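Local structure of Rho guanine nucleotide exchange factor 11 (Homo sapiens, 5JHH) at residues S36-L41 with E72-H77; L314-V319 with E364-A369; E96-M101 with H191-R196. The protein probably activates Rho-family GTPases by promoting the exchange of bound GDP for GTP through linked RhoGEF (DH) and PH domains. All coordinates share one frame; numbering follows the deposited sequence. Where two conformers were deposited one is given.

Contact 1 (S36-L41 with E72-H77); sequences SHLRTL and ELIEIH
The rings of H37 and H77 meet edge to face, H37 turning its edge to the imidazole plane of H77 with centroids 4.6 Å apart and planes at 66°. In H77, CB points toward helix 18-54, and chi1 of -70° sets CG anti to the carbonyl carbon. Most of the rest is apolar packing. L41 sets CB 3.8 Å from CG1 of I74, while its CD1 lies 4.2 Å from CG of L73 and 3.9 Å from CD2 of H77. One turn earlier, L38 CD1 reaches I74 CG2 at 4.2 Å. These pairs join helices 18-54 and 70-89 within the all-helical DH bundle; the short segments run antiparallel, their axes 9.9 Å apart at 165°. No hydrogen bond crosses between the segments, and the polar anchors of H77 come from outside: ND1 bonds to E34 and NE2 to E166. Two carboxylates on one imidazole would tend to stabilise its positive form. An alanine in place of H77 would probably leave E34 and E166 without their shared partner and open a gap beside H37 and L41 CD1. Near this interface, S36 OG bonds to an acidic side chain of the other protein in the assembly.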
ATOM      1  N   SER A  36     -21.767  -0.893  -4.363  1.00 23.30           N
ATOM      2  CA  SER A  36     -20.901  -0.909  -5.498  1.00 24.27           C
ATOM      3  C   SER A  36     -19.811  -1.998  -5.326  1.00 23.24           C
ATOM      4  O   SER A  36     -19.442  -2.695  -6.237  1.00 21.42           O
ATOM      5  CB  SER A  36     -20.271   0.441  -5.649  1.00 24.35           C
ATOM      6  OG  SER A  36     -19.532   0.321  -6.805  1.00 28.63           O
ATOM      7  N   HIS A  37     -19.326  -2.151  -4.109  1.00 25.14           N
ATOM      8  CA  HIS A  37     -18.265  -3.098  -3.867  1.00 24.31           C
ATOM      9  C   HIS A  37     -18.765  -4.518  -4.046  1.00 21.35           C
ATOM     10  O   HIS A  37     -18.172  -5.348  -4.715  1.00 21.16           O
ATOM     11  CB  HIS A  37     -17.667  -2.886  -2.487  1.00 23.53           C
ATOM     12  CG  HIS A  37     -16.634  -3.886  -2.167  1.00 22.89           C
ATOM     13  ND1 HIS A  37     -16.863  -4.928  -1.296  1.00 24.77           N
ATOM     14  CD2 HIS A  37     -15.414  -4.088  -2.690  1.00 20.56           C
ATOM     15  CE1 HIS A  37     -15.805  -5.712  -1.274  1.00 21.98           C
ATOM     16  NE2 HIS A  37     -14.926  -5.233  -2.130  1.00 24.09           N
ATOM     17  N   LEU A  38     -19.916  -4.763  -3.500  1.00 23.52           N
ATOM     18  CA  LEU A  38     -20.624  -5.996  -3.731  1.00 24.50           C
ATOM     19  C   LEU A  38     -20.755  -6.285  -5.202  1.00 25.05           C
ATOM     20  O   LEU A  38     -20.589  -7.414  -5.643  1.00 25.46           O
ATOM     21  CB  LEU A  38     -21.970  -5.927  -3.051  1.00 26.04           C
ATOM     22  CG  LEU A  38     -22.840  -7.174  -3.040  1.00 32.53           C
ATOM     23  CD1 LEU A  38     -22.062  -8.405  -2.599  1.00 32.72           C
ATOM     24  CD2 LEU A  38     -24.012  -6.942  -2.096  1.00 33.60           C
ATOM     25  N   ARG A  39     -21.023  -5.259  -5.989  0.50 26.85           N
ATOM     26  CA  ARG A  39     -21.138  -5.456  -7.428  0.50 27.60           C
ATOM     27  C   ARG A  39     -19.835  -6.008  -7.971  0.50 28.52           C
ATOM     28  O   ARG A  39     -19.829  -6.992  -8.722  0.50 28.98           O
ATOM     29  CB  ARG A  39     -21.494  -4.151  -8.134  0.50 29.81           C
ATOM     30  CG  ARG A  39     -22.023  -4.328  -9.554  0.50 29.67           C
ATOM     31  CD  ARG A  39     -21.629  -3.146 -10.448  0.50 30.33           C
ATOM     32  NE  ARG A  39     -21.421  -3.574 -11.822  0.50 29.68           N
ATOM     33  CZ  ARG A  39     -20.237  -3.631 -12.423  0.50 28.30           C
ATOM     34  NH1 ARG A  39     -20.172  -4.035 -13.660  0.50 27.80           N
ATOM     35  NH2 ARG A  39     -19.123  -3.266 -11.805  0.50 29.60           N
ATOM     36  N   THR A  40     -18.724  -5.410  -7.551  1.00 27.11           N
ATOM     37  CA  THR A  40     -17.437  -5.836  -8.035  1.00 24.20           C
ATOM     38  C   THR A  40     -17.136  -7.275  -7.650  1.00 24.02           C
ATOM     39  O   THR A  40     -16.580  -8.024  -8.432  1.00 21.84           O
ATOM     40  CB  THR A  40     -16.341  -4.935  -7.487  1.00 25.44           C
ATOM     41  OG1 THR A  40     -16.589  -3.610  -7.909  1.00 24.54           O
ATOM     42  CG2 THR A  40     -14.977  -5.325  -7.987  1.00 25.93           C
ATOM     43  N   LEU A  41     -17.505  -7.683  -6.454  1.00 22.25           N
ATOM     44  CA  LEU A  41     -17.283  -9.053  -6.104  1.00 22.22           C
ATOM     45  C   LEU A  41     -18.099  -9.998  -6.976  1.00 24.91           C
ATOM     46  O   LEU A  41     -17.643 -11.131  -7.268  1.00 22.91           O
ATOM     47  CB  LEU A  41     -17.587  -9.334  -4.645  1.00 21.49           C
ATOM     48  CG  LEU A  41     -16.796  -8.521  -3.635  1.00 22.33           C
ATOM     49  CD1 LEU A  41     -17.272  -8.886  -2.231  1.00 22.56           C
ATOM     50  CD2 LEU A  41     -15.309  -8.740  -3.749  1.00 22.05           C
ATOM     51  N   GLU A  72     -18.155 -16.867   0.423  1.00 25.59           N
ATOM     52  CA  GLU A  72     -18.210 -16.452   1.822  1.00 29.44           C
ATOM     53  C   GLU A  72     -17.981 -14.962   1.907  1.00 26.15           C
ATOM     54  O   GLU A  72     -18.631 -14.262   2.684  1.00 26.26           O
ATOM     55  CB  GLU A  72     -17.140 -17.167   2.640  1.00 33.71           C
ATOM     56  CG  GLU A  72     -17.433 -18.636   2.914  1.00 42.06           C
ATOM     57  CD  GLU A  72     -17.029 -19.655   1.820  1.00 48.75           C
ATOM     58  OE1 GLU A  72     -16.598 -19.352   0.661  1.00 44.12           O
ATOM     59  OE2 GLU A  72     -17.175 -20.850   2.154  1.00 61.90           O
ATOM     60  N   LEU A  73     -17.025 -14.496   1.118  1.00 23.11           N
ATOM     61  CA  LEU A  73     -16.700 -13.087   1.045  1.00 26.51           C
ATOM     62  C   LEU A  73     -17.880 -12.274   0.574  1.00 23.31           C
ATOM     63  O   LEU A  73     -18.252 -11.299   1.196  1.00 26.50           O
ATOM     64  CB  LEU A  73     -15.511 -12.848   0.134  1.00 25.08           C
ATOM     65  CG  LEU A  73     -14.937 -11.448   0.178  1.00 24.23           C
ATOM     66  CD1 LEU A  73     -14.435 -11.118   1.564  1.00 23.03           C
ATOM     67  CD2 LEU A  73     -13.764 -11.403  -0.790  1.00 28.14           C
ATOM     68  N   ILE A  74     -18.555 -12.775  -0.433  1.00 22.95           N
ATOM     69  CA  ILE A  74     -19.719 -12.110  -0.958  1.00 24.91           C
ATOM     70  C   ILE A  74     -20.837 -12.023   0.084  1.00 27.18           C
ATOM     71  O   ILE A  74     -21.475 -10.964   0.230  1.00 25.74           O
ATOM     72  CB  ILE A  74     -20.199 -12.840  -2.208  1.00 25.89           C
ATOM     73  CG1 ILE A  74     -19.278 -12.479  -3.384  1.00 27.32           C
ATOM     74  CG2 ILE A  74     -21.665 -12.591  -2.480  1.00 22.70           C
ATOM     75  CD1 ILE A  74     -19.574 -13.270  -4.665  1.00 27.64           C
ATOM     76  N   GLU A  75     -21.076 -13.112   0.804  1.00 27.00           N
ATOM     77  CA  GLU A  75     -22.085 -13.106   1.855  1.00 29.08           C
ATOM     78  C   GLU A  75     -21.757 -12.182   3.079  1.00 28.22           C
ATOM     79  O   GLU A  75     -22.621 -11.517   3.612  1.00 27.15           O
ATOM     80  CB  GLU A  75     -22.351 -14.537   2.275  1.00 33.93           C
ATOM     81  CG  GLU A  75     -23.516 -14.726   3.253  1.00 42.30           C
ATOM     82  CD  GLU A  75     -24.777 -13.966   2.860  1.00 44.61           C
ATOM     83  OE1 GLU A  75     -25.039 -13.761   1.645  1.00 47.48           O
ATOM     84  OE2 GLU A  75     -25.478 -13.540   3.798  1.00 53.38           O
ATOM     85  N   ILE A  76     -20.501 -12.081   3.471  1.00 25.41           N
ATOM     86  CA  ILE A  76     -20.100 -11.062   4.417  1.00 24.13           C
ATOM     87  C   ILE A  76     -20.680  -9.711   4.017  1.00 25.73           C
ATOM     88  O   ILE A  76     -21.204  -8.960   4.866  1.00 24.15           O
ATOM     89  CB  ILE A  76     -18.574 -10.826   4.419  1.00 27.24           C
ATOM     90  CG1 ILE A  76     -17.786 -11.981   5.018  1.00 25.56           C
ATOM     91  CG2 ILE A  76     -18.190  -9.521   5.105  1.00 30.58           C
ATOM     92  CD1 ILE A  76     -18.111 -12.293   6.412  1.00 27.20           C
ATOM     93  N   HIS A  77     -20.448  -9.326   2.768  1.00 24.79           N
ATOM     94  CA  HIS A  77     -20.849  -7.989   2.328  1.00 23.51           C
ATOM     95  C   HIS A  77     -22.331  -7.867   1.964  1.00 23.79           C
ATOM     96  O   HIS A  77     -22.914  -6.789   2.120  1.00 25.40           O
ATOM     97  CB  HIS A  77     -19.990  -7.471   1.178  1.00 21.25           C
ATOM     98  CG  HIS A  77     -18.600  -7.143   1.575  1.00 22.24           C
ATOM     99  ND1 HIS A  77     -18.255  -5.934   2.125  1.00 23.00           N
ATOM    100  CD2 HIS A  77     -17.456  -7.862   1.501  1.00 23.56           C
ATOM    101  CE1 HIS A  77     -16.963  -5.921   2.378  1.00 22.20           C
ATOM    102  NE2 HIS A  77     -16.459  -7.087   2.028  1.00 21.56           N
TER

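Contact 2 (L314-V319 with E364-A369); sequences LKLNAV and EAVRNA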
ATOM      1  N   LEU A 314      25.088 -13.536  12.262  1.00 43.14           N
ATOM      2  CA  LEU A 314      25.232 -12.885  13.568  1.00 42.79           C
ATOM      3  C   LEU A 314      24.024 -13.208  14.409  1.00 39.97           C
ATOM      4  O   LEU A 314      22.923 -13.222  13.905  1.00 41.86           O
ATOM      5  CB  LEU A 314      25.368 -11.364  13.379  1.00 42.50           C
ATOM      6  CG  LEU A 314      26.603 -11.001  12.540  1.00 46.29           C
ATOM      7  CD1 LEU A 314      26.751  -9.518  12.276  1.00 44.94           C
ATOM      8  CD2 LEU A 314      27.851 -11.529  13.241  1.00 51.77           C
ATOM      9  N   LYS A 315      24.247 -13.485  15.687  1.00 45.37           N
ATOM     10  CA  LYS A 315      23.176 -13.678  16.642  1.00 42.25           C
ATOM     11  C   LYS A 315      22.818 -12.346  17.271  1.00 41.01           C
ATOM     12  O   LYS A 315      23.660 -11.653  17.851  1.00 42.12           O
ATOM     13  CB  LYS A 315      23.582 -14.682  17.705  1.00 44.08           C
ATOM     14  CG  LYS A 315      23.953 -16.047  17.147  1.00 46.93           C
ATOM     15  CD  LYS A 315      23.650 -17.116  18.191  1.00 54.67           C
ATOM     16  CE  LYS A 315      24.258 -18.471  17.857  1.00 60.96           C
ATOM     17  NZ  LYS A 315      25.577 -18.664  18.519  1.00 64.67           N
ATOM     18  N   LEU A 316      21.545 -11.999  17.155  1.00 38.37           N
ATOM     19  CA  LEU A 316      21.064 -10.706  17.552  1.00 36.80           C
ATOM     20  C   LEU A 316      21.132 -10.514  19.040  1.00 37.80           C
ATOM     21  O   LEU A 316      21.097  -9.389  19.497  1.00 40.54           O
ATOM     22  CB  LEU A 316      19.635 -10.509  17.057  1.00 39.63           C
ATOM     23  CG  LEU A 316      19.434 -10.432  15.532  1.00 39.50           C
ATOM     24  CD1 LEU A 316      17.964 -10.368  15.224  1.00 40.68           C
ATOM     25  CD2 LEU A 316      20.141  -9.239  14.910  1.00 38.99           C
ATOM     26  N   ASN A 317      21.240 -11.588  19.808  1.00 34.57           N
ATOM     27  CA  ASN A 317      21.375 -11.439  21.263  1.00 39.07           C
ATOM     28  C   ASN A 317      22.799 -11.135  21.726  1.00 41.73           C
ATOM     29  O   ASN A 317      23.026 -10.910  22.915  1.00 41.44           O
ATOM     30  CB  ASN A 317      20.886 -12.698  21.983  1.00 39.91           C
ATOM     31  CG  ASN A 317      21.630 -13.927  21.560  1.00 38.61           C
ATOM     32  OD1 ASN A 317      22.669 -13.852  20.917  1.00 41.42           O
ATOM     33  ND2 ASN A 317      21.086 -15.066  21.885  1.00 40.65           N
ATOM     34  N   ALA A 318      23.729 -11.126  20.772  1.00 43.13           N
ATOM     35  CA  ALA A 318      25.158 -10.957  21.013  1.00 42.55           C
ATOM     36  C   ALA A 318      25.733  -9.840  20.134  1.00 42.73           C
ATOM     37  O   ALA A 318      26.867  -9.950  19.625  1.00 41.49           O
ATOM     38  CB  ALA A 318      25.880 -12.271  20.721  1.00 41.88           C
ATOM     39  N   VAL A 319      24.936  -8.795  19.897  1.00 40.96           N
ATOM     40  CA  VAL A 319      25.430  -7.649  19.164  1.00 37.84           C
ATOM     41  C   VAL A 319      24.850  -6.354  19.662  1.00 38.25           C
ATOM     42  O   VAL A 319      23.812  -6.316  20.329  1.00 40.87           O
ATOM     43  CB  VAL A 319      25.202  -7.691  17.629  1.00 36.98           C
ATOM     44  CG1 VAL A 319      25.710  -8.970  16.976  1.00 36.93           C
ATOM     45  CG2 VAL A 319      23.744  -7.489  17.293  1.00 40.46           C
ATOM     46  N   GLU A 364      15.249  -2.730  17.393  1.00 41.22           N
ATOM     47  CA  GLU A 364      14.043  -3.356  17.937  1.00 44.47           C
ATOM     48  C   GLU A 364      14.285  -4.863  18.058  1.00 36.82           C
ATOM     49  O   GLU A 364      14.084  -5.468  19.111  1.00 39.42           O
ATOM     50  CB  GLU A 364      12.813  -2.997  17.064  1.00 49.11           C
ATOM     51  CG  GLU A 364      11.466  -3.625  17.456  1.00 56.07           C
ATOM     52  CD  GLU A 364      10.941  -3.250  18.865  1.00 64.96           C
ATOM     53  OE1 GLU A 364      11.570  -2.433  19.597  1.00 63.14           O
ATOM     54  OE2 GLU A 364       9.879  -3.796  19.260  1.00 64.22           O
ATOM     55  N   ALA A 365      14.828  -5.460  17.025  1.00 38.05           N
ATOM     56  CA  ALA A 365      14.971  -6.911  17.020  1.00 37.63           C
ATOM     57  C   ALA A 365      15.955  -7.348  18.087  1.00 40.65           C
ATOM     58  O   ALA A 365      15.785  -8.390  18.694  1.00 40.22           O
ATOM     59  CB  ALA A 365      15.456  -7.372  15.681  1.00 36.20           C
ATOM     60  N   VAL A 366      16.990  -6.542  18.281  1.00 39.19           N
ATOM     61  CA  VAL A 366      17.962  -6.784  19.328  1.00 46.41           C
ATOM     62  C   VAL A 366      17.347  -6.692  20.720  1.00 43.09           C
ATOM     63  O   VAL A 366      17.601  -7.558  21.538  1.00 37.56           O
ATOM     64  CB  VAL A 366      19.205  -5.854  19.218  1.00 46.90           C
ATOM     65  CG1 VAL A 366      20.025  -5.828  20.523  1.00 48.51           C
ATOM     66  CG2 VAL A 366      20.080  -6.321  18.068  1.00 44.34           C
ATOM     67  N   ARG A 367      16.534  -5.674  20.978  1.00 42.50           N
ATOM     68  CA  ARG A 367      15.841  -5.597  22.264  1.00 45.61           C
ATOM     69  C   ARG A 367      15.020  -6.875  22.576  1.00 44.42           C
ATOM     70  O   ARG A 367      15.006  -7.330  23.699  1.00 48.48           O
ATOM     71  CB  ARG A 367      14.941  -4.382  22.305  1.00 51.35           C
ATOM     72  CG  ARG A 367      15.211  -3.460  23.485  1.00 61.00           C
ATOM     73  CD  ARG A 367      15.376  -2.025  23.005  1.00 62.50           C
ATOM     74  NE  ARG A 367      14.452  -1.721  21.903  1.00 66.55           N
ATOM     75  CZ  ARG A 367      14.678  -0.831  20.920  1.00 66.62           C
ATOM     76  NH1 ARG A 367      15.797  -0.111  20.889  1.00 68.49           N
ATOM     77  NH2 ARG A 367      13.772  -0.648  19.958  1.00 53.65           N
ATOM     78  N   ASN A 368      14.401  -7.475  21.567  1.00 46.60           N
ATOM     79  CA  ASN A 368      13.591  -8.677  21.753  1.00 46.83           C
ATOM     80  C   ASN A 368      14.340  -9.984  21.608  1.00 44.56           C
ATOM     81  O   ASN A 368      13.774 -11.046  21.825  1.00 45.24           O
ATOM     82  CB  ASN A 368      12.423  -8.653  20.777  1.00 45.47           C
ATOM     83  CG  ASN A 368      11.584  -7.414  20.954  1.00 51.20           C
ATOM     84  OD1 ASN A 368      11.348  -6.982  22.083  1.00 50.25           O
ATOM     85  ND2 ASN A 368      11.199  -6.786  19.845  1.00 52.41           N
ATOM     86  N   ALA A 369      15.605  -9.930  21.228  1.00 44.92           N
ATOM     87  CA  ALA A 369      16.347 -11.180  21.020  1.00 47.86           C
ATOM     88  C   ALA A 369      16.724 -11.826  22.358  1.00 46.77           C
ATOM     89  O   ALA A 369      16.981 -13.015  22.429  1.00 46.26           O
ATOM     90  CB  ALA A 369      17.594 -10.936  20.183  1.00 46.04           C
ATOM     91  OXT ALA A 369      16.810 -11.171  23.397  1.00 53.54           O
TER
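L316 meets A369, A365 and V366 with successive parts of its side chain. At the root, its CB lies 3.8 Å from CB of A369, the last residue of the chain. A chi1 of -66° sets CG anti to the carbonyl carbon; from there the two methyls part. CD1 rests against A365 CB at 3.9 Å, and CD2 is more loosely placed, 4.3 Å from V366 CG2. That same V366 methyl also approaches the backbone of L316, with CG2 3.5 Å from L316 O, and it has a further neighbour in V319, whose CG2 is 3.9 Å away. V366 is therefore set against both ends of the 316-319 link, touching L316 and V319.

The link itself is a turn: A318 N bonds to K315 O at 3.0 Å, and L316 and N317 have the phi/psi values of a type I turn, which carries the chain from strand 313-315 to strand 319-323. In the PH fold a C-terminal helix packs against one end of the beta-barrel, here helix 352-368 against this turn. Strand 313-315 pairs with 280-287, and 319-323 with 330-335, so the turn links two parts of the barrel wall.

At the outer margin A369 CB sits 3.7 Å from N317 N, and no hydrogen bond joins the two segments. Within the helix, R367 NH2 makes a salt bridge of 2.9 Å to E364 OE1, approaching the anti lone pair of that oxygen, with the acceptor close to the guanidinium plane.

Contact 3 (E96-M101 with H191-R196); sequences EISDLM and HEKLCR
K193 lies across S98 and reaches D99, its methylene root and ammonium tip making separate contacts. Its CB comes to 3.6 Å from S98 CB. Further out, the chain bends at chi3 (86°) and chi4 (-143°), and NZ donates to S98 OG at 3.0 Å and to D99 OD1 at 2.8 Å, the latter also a salt bridge. The ammonium meets OD1 from above the carboxylate plane, 47° out of it. S98 OG is additionally hydrogen-bonded to E190, which also takes the backbone N of I97, the N-cap residue of helix 98-105; the serine hydroxyl thus has two partners, K193 and E190, both on helix 189-227. L194 carries the apolar half. Its CG is 4.0 Å from S98 CB, and the single methyl CD2 touches both M101 CG at 3.8 Å and I97 CG2 at 4.0 Å. I180 and I181 of helix 165-182 also touch L194. The charged and apolar halves together dock the start of a short helix on the long helix 189-227, a helix-on-helix packing within the elongated helical bundle characteristic of DH domains.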
ATOM      1  N   GLU A  96     -29.444   6.832  13.998  1.00 49.18           N
ATOM      2  CA  GLU A  96     -28.244   6.201  14.540  1.00 47.04           C
ATOM      3  C   GLU A  96     -27.756   5.078  13.615  1.00 44.70           C
ATOM      4  O   GLU A  96     -28.538   4.343  13.004  1.00 31.73           O
ATOM      5  CB  GLU A  96     -28.396   5.640  15.961  1.00 51.79           C
ATOM      6  CG  GLU A  96     -29.746   5.779  16.637  1.00 64.17           C
ATOM      7  CD  GLU A  96     -29.972   7.189  17.133  1.00 63.96           C
ATOM      8  OE1 GLU A  96     -30.889   7.858  16.612  1.00 67.38           O
ATOM      9  OE2 GLU A  96     -29.198   7.638  18.005  1.00 65.16           O
ATOM     10  N   ILE A  97     -26.441   4.942  13.547  1.00 35.98           N
ATOM     11  CA  ILE A  97     -25.849   4.006  12.640  1.00 35.34           C
ATOM     12  C   ILE A  97     -24.810   3.150  13.321  1.00 33.36           C
ATOM     13  O   ILE A  97     -24.345   2.182  12.735  1.00 31.61           O
ATOM     14  CB  ILE A  97     -25.275   4.766  11.440  1.00 38.81           C
ATOM     15  CG1 ILE A  97     -25.473   3.939  10.196  1.00 42.00           C
ATOM     16  CG2 ILE A  97     -23.837   5.242  11.694  1.00 35.77           C
ATOM     17  CD1 ILE A  97     -24.948   4.626   8.961  1.00 52.36           C
ATOM     18  N   SER A  98     -24.519   3.432  14.590  1.00 28.91           N
ATOM     19  CA  SER A  98     -23.403   2.783  15.232  1.00 30.46           C
ATOM     20  C   SER A  98     -23.622   1.281  15.391  1.00 28.66           C
ATOM     21  O   SER A  98     -22.685   0.511  15.272  1.00 30.36           O
ATOM     22  CB  SER A  98     -23.085   3.420  16.591  1.00 30.71           C
ATOM     23  OG  SER A  98     -24.207   3.368  17.434  1.00 31.83           O
ATOM     24  N   ASP A  99     -24.842   0.867  15.682  1.00 27.03           N
ATOM     25  CA  ASP A  99     -25.120  -0.529  15.865  1.00 30.38           C
ATOM     26  C   ASP A  99     -24.919  -1.322  14.535  1.00 29.00           C
ATOM     27  O   ASP A  99     -24.501  -2.444  14.549  1.00 25.51           O
ATOM     28  CB  ASP A  99     -26.565  -0.716  16.313  1.00 36.11           C
ATOM     29  CG  ASP A  99     -26.828  -0.305  17.781  1.00 40.04           C
ATOM     30  OD1 ASP A  99     -25.905  -0.215  18.612  1.00 39.80           O
ATOM     31  OD2 ASP A  99     -28.017  -0.120  18.094  1.00 41.91           O
ATOM     32  N   LEU A 100     -25.358  -0.772  13.418  1.00 25.29           N
ATOM     33  CA  LEU A 100     -25.083  -1.368  12.147  1.00 28.70           C
ATOM     34  C   LEU A 100     -23.559  -1.491  11.918  1.00 28.72           C
ATOM     35  O   LEU A 100     -23.074  -2.544  11.525  1.00 30.22           O
ATOM     36  CB  LEU A 100     -25.746  -0.542  11.062  1.00 30.54           C
ATOM     37  CG  LEU A 100     -25.611  -1.002   9.621  1.00 31.41           C
ATOM     38  CD1 LEU A 100     -26.084  -2.429   9.404  1.00 33.95           C
ATOM     39  CD2 LEU A 100     -26.410  -0.065   8.760  1.00 30.18           C
ATOM     40  N   MET A 101     -22.792  -0.467  12.280  1.00 27.31           N
ATOM     41  CA  MET A 101     -21.342  -0.545  12.155  1.00 25.07           C
ATOM     42  C   MET A 101     -20.755  -1.606  13.060  1.00 24.35           C
ATOM     43  O   MET A 101     -19.879  -2.380  12.648  1.00 22.55           O
ATOM     44  CB  MET A 101     -20.709   0.787  12.463  1.00 26.57           C
ATOM     45  CG  MET A 101     -21.230   1.953  11.619  1.00 28.38           C
ATOM     46  SD  MET A 101     -20.883   1.776   9.868  1.00 28.33           S
ATOM     47  CE  MET A 101     -22.476   1.389   9.236  1.00 31.16           C
ATOM     48  N   HIS A 191     -21.625   8.338  19.294  1.00 34.85           N
ATOM     49  CA  HIS A 191     -20.354   8.872  18.880  1.00 31.88           C
ATOM     50  C   HIS A 191     -19.257   7.933  19.371  1.00 32.56           C
ATOM     51  O   HIS A 191     -18.324   7.562  18.624  1.00 33.46           O
ATOM     52  CB  HIS A 191     -20.171  10.293  19.437  1.00 28.48           C
ATOM     53  CG  HIS A 191     -18.890  10.944  19.038  1.00 25.79           C
ATOM     54  ND1 HIS A 191     -17.687  10.652  19.646  1.00 26.65           N
ATOM     55  CD2 HIS A 191     -18.622  11.883  18.102  1.00 25.30           C
ATOM     56  CE1 HIS A 191     -16.730  11.371  19.084  1.00 25.04           C
ATOM     57  NE2 HIS A 191     -17.272  12.127  18.149  1.00 24.15           N
ATOM     58  N   GLU A 192     -19.390   7.556  20.625  1.00 31.29           N
ATOM     59  CA  GLU A 192     -18.482   6.631  21.303  1.00 33.48           C
ATOM     60  C   GLU A 192     -18.391   5.257  20.592  1.00 29.73           C
ATOM     61  O   GLU A 192     -17.306   4.670  20.474  1.00 26.16           O
ATOM     62  CB  GLU A 192     -18.993   6.453  22.730  1.00 37.42           C
ATOM     63  CG  GLU A 192     -18.032   5.824  23.732  1.00 48.67           C
ATOM     64  CD  GLU A 192     -18.593   5.806  25.181  1.00 57.72           C
ATOM     65  OE1 GLU A 192     -19.785   5.460  25.399  1.00 60.80           O
ATOM     66  OE2 GLU A 192     -17.837   6.128  26.119  1.00 56.55           O
ATOM     67  N   LYS A 193     -19.546   4.757  20.177  1.00 28.54           N
ATOM     68  CA  LYS A 193     -19.693   3.438  19.554  1.00 29.28           C
ATOM     69  C   LYS A 193     -19.142   3.412  18.100  1.00 26.98           C
ATOM     70  O   LYS A 193     -18.515   2.458  17.689  1.00 29.95           O
ATOM     71  CB  LYS A 193     -21.170   3.006  19.581  1.00 33.27           C
ATOM     72  CG  LYS A 193     -21.609   2.345  20.896  1.00 35.70           C
ATOM     73  CD  LYS A 193     -23.086   2.546  21.154  1.00 38.68           C
ATOM     74  CE  LYS A 193     -23.941   1.499  20.485  1.00 40.78           C
ATOM     75  NZ  LYS A 193     -25.196   2.127  19.997  1.00 45.38           N
ATOM     76  N   LEU A 194     -19.347   4.489  17.372  1.00 26.25           N
ATOM     77  CA  LEU A 194     -18.654   4.767  16.150  1.00 26.92           C
ATOM     78  C   LEU A 194     -17.146   4.830  16.322  1.00 28.74           C
ATOM     79  O   LEU A 194     -16.426   4.316  15.464  1.00 29.60           O
ATOM     80  CB  LEU A 194     -19.133   6.087  15.568  1.00 26.87           C
ATOM     81  CG  LEU A 194     -20.500   6.019  14.911  1.00 27.41           C
ATOM     82  CD1 LEU A 194     -20.929   7.373  14.380  1.00 30.01           C
ATOM     83  CD2 LEU A 194     -20.480   5.024  13.775  1.00 28.55           C
ATOM     84  N   CYS A 195     -16.652   5.411  17.414  1.00 24.97           N
ATOM     85  CA  CYS A 195     -15.204   5.470  17.583  1.00 26.25           C
ATOM     86  C   CYS A 195     -14.690   4.061  17.802  1.00 29.32           C
ATOM     87  O   CYS A 195     -13.582   3.705  17.394  1.00 24.68           O
ATOM     88  CB  CYS A 195     -14.822   6.381  18.764  1.00 27.40           C
ATOM     89  SG  CYS A 195     -15.092   8.144  18.371  1.00 30.03           S
ATOM     90  N   ARG A 196     -15.510   3.271  18.486  1.00 27.39           N
ATOM     91  CA  ARG A 196     -15.123   1.918  18.787  1.00 34.15           C
ATOM     92  C   ARG A 196     -15.036   1.129  17.468  1.00 28.17           C
ATOM     93  O   ARG A 196     -14.046   0.450  17.210  1.00 26.01           O
ATOM     94  CB  ARG A 196     -16.143   1.321  19.774  1.00 41.24           C
ATOM     95  CG  ARG A 196     -16.166  -0.191  19.918  1.00 45.11           C
ATOM     96  CD  ARG A 196     -14.900  -0.654  20.586  1.00 54.37           C
ATOM     97  NE  ARG A 196     -14.970  -2.058  20.969  1.00 59.99           N
ATOM     98  CZ  ARG A 196     -13.940  -2.749  21.442  1.00 63.57           C
ATOM     99  NH1 ARG A 196     -12.753  -2.168  21.633  1.00 65.69           N
ATOM    100  NH2 ARG A 196     -14.092  -4.031  21.724  1.00 65.28           N
TER

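Along the chain the order is contact 1, contact 3, contact 2. Contacts 1 and 3 share the RhoGEF domain: their centres are 22 Å apart and their nearest atoms about 9 Å, with helix 70-89 followed by helix 98-105. Helix 165-182 touches side chains of both; helices 18-54 and 70-89, which form contact 1, also touch side chains of contact 3, so one bundle connects them. Contact 2 belongs to the PH domain, its centre 44 Å from contact 1 and 43 Å from contact 3, on the other side of the chain's centre from contact 1. Helix 189-227, which carries half of contact 3, extends toward the PH domain and so joins bundle to barrel.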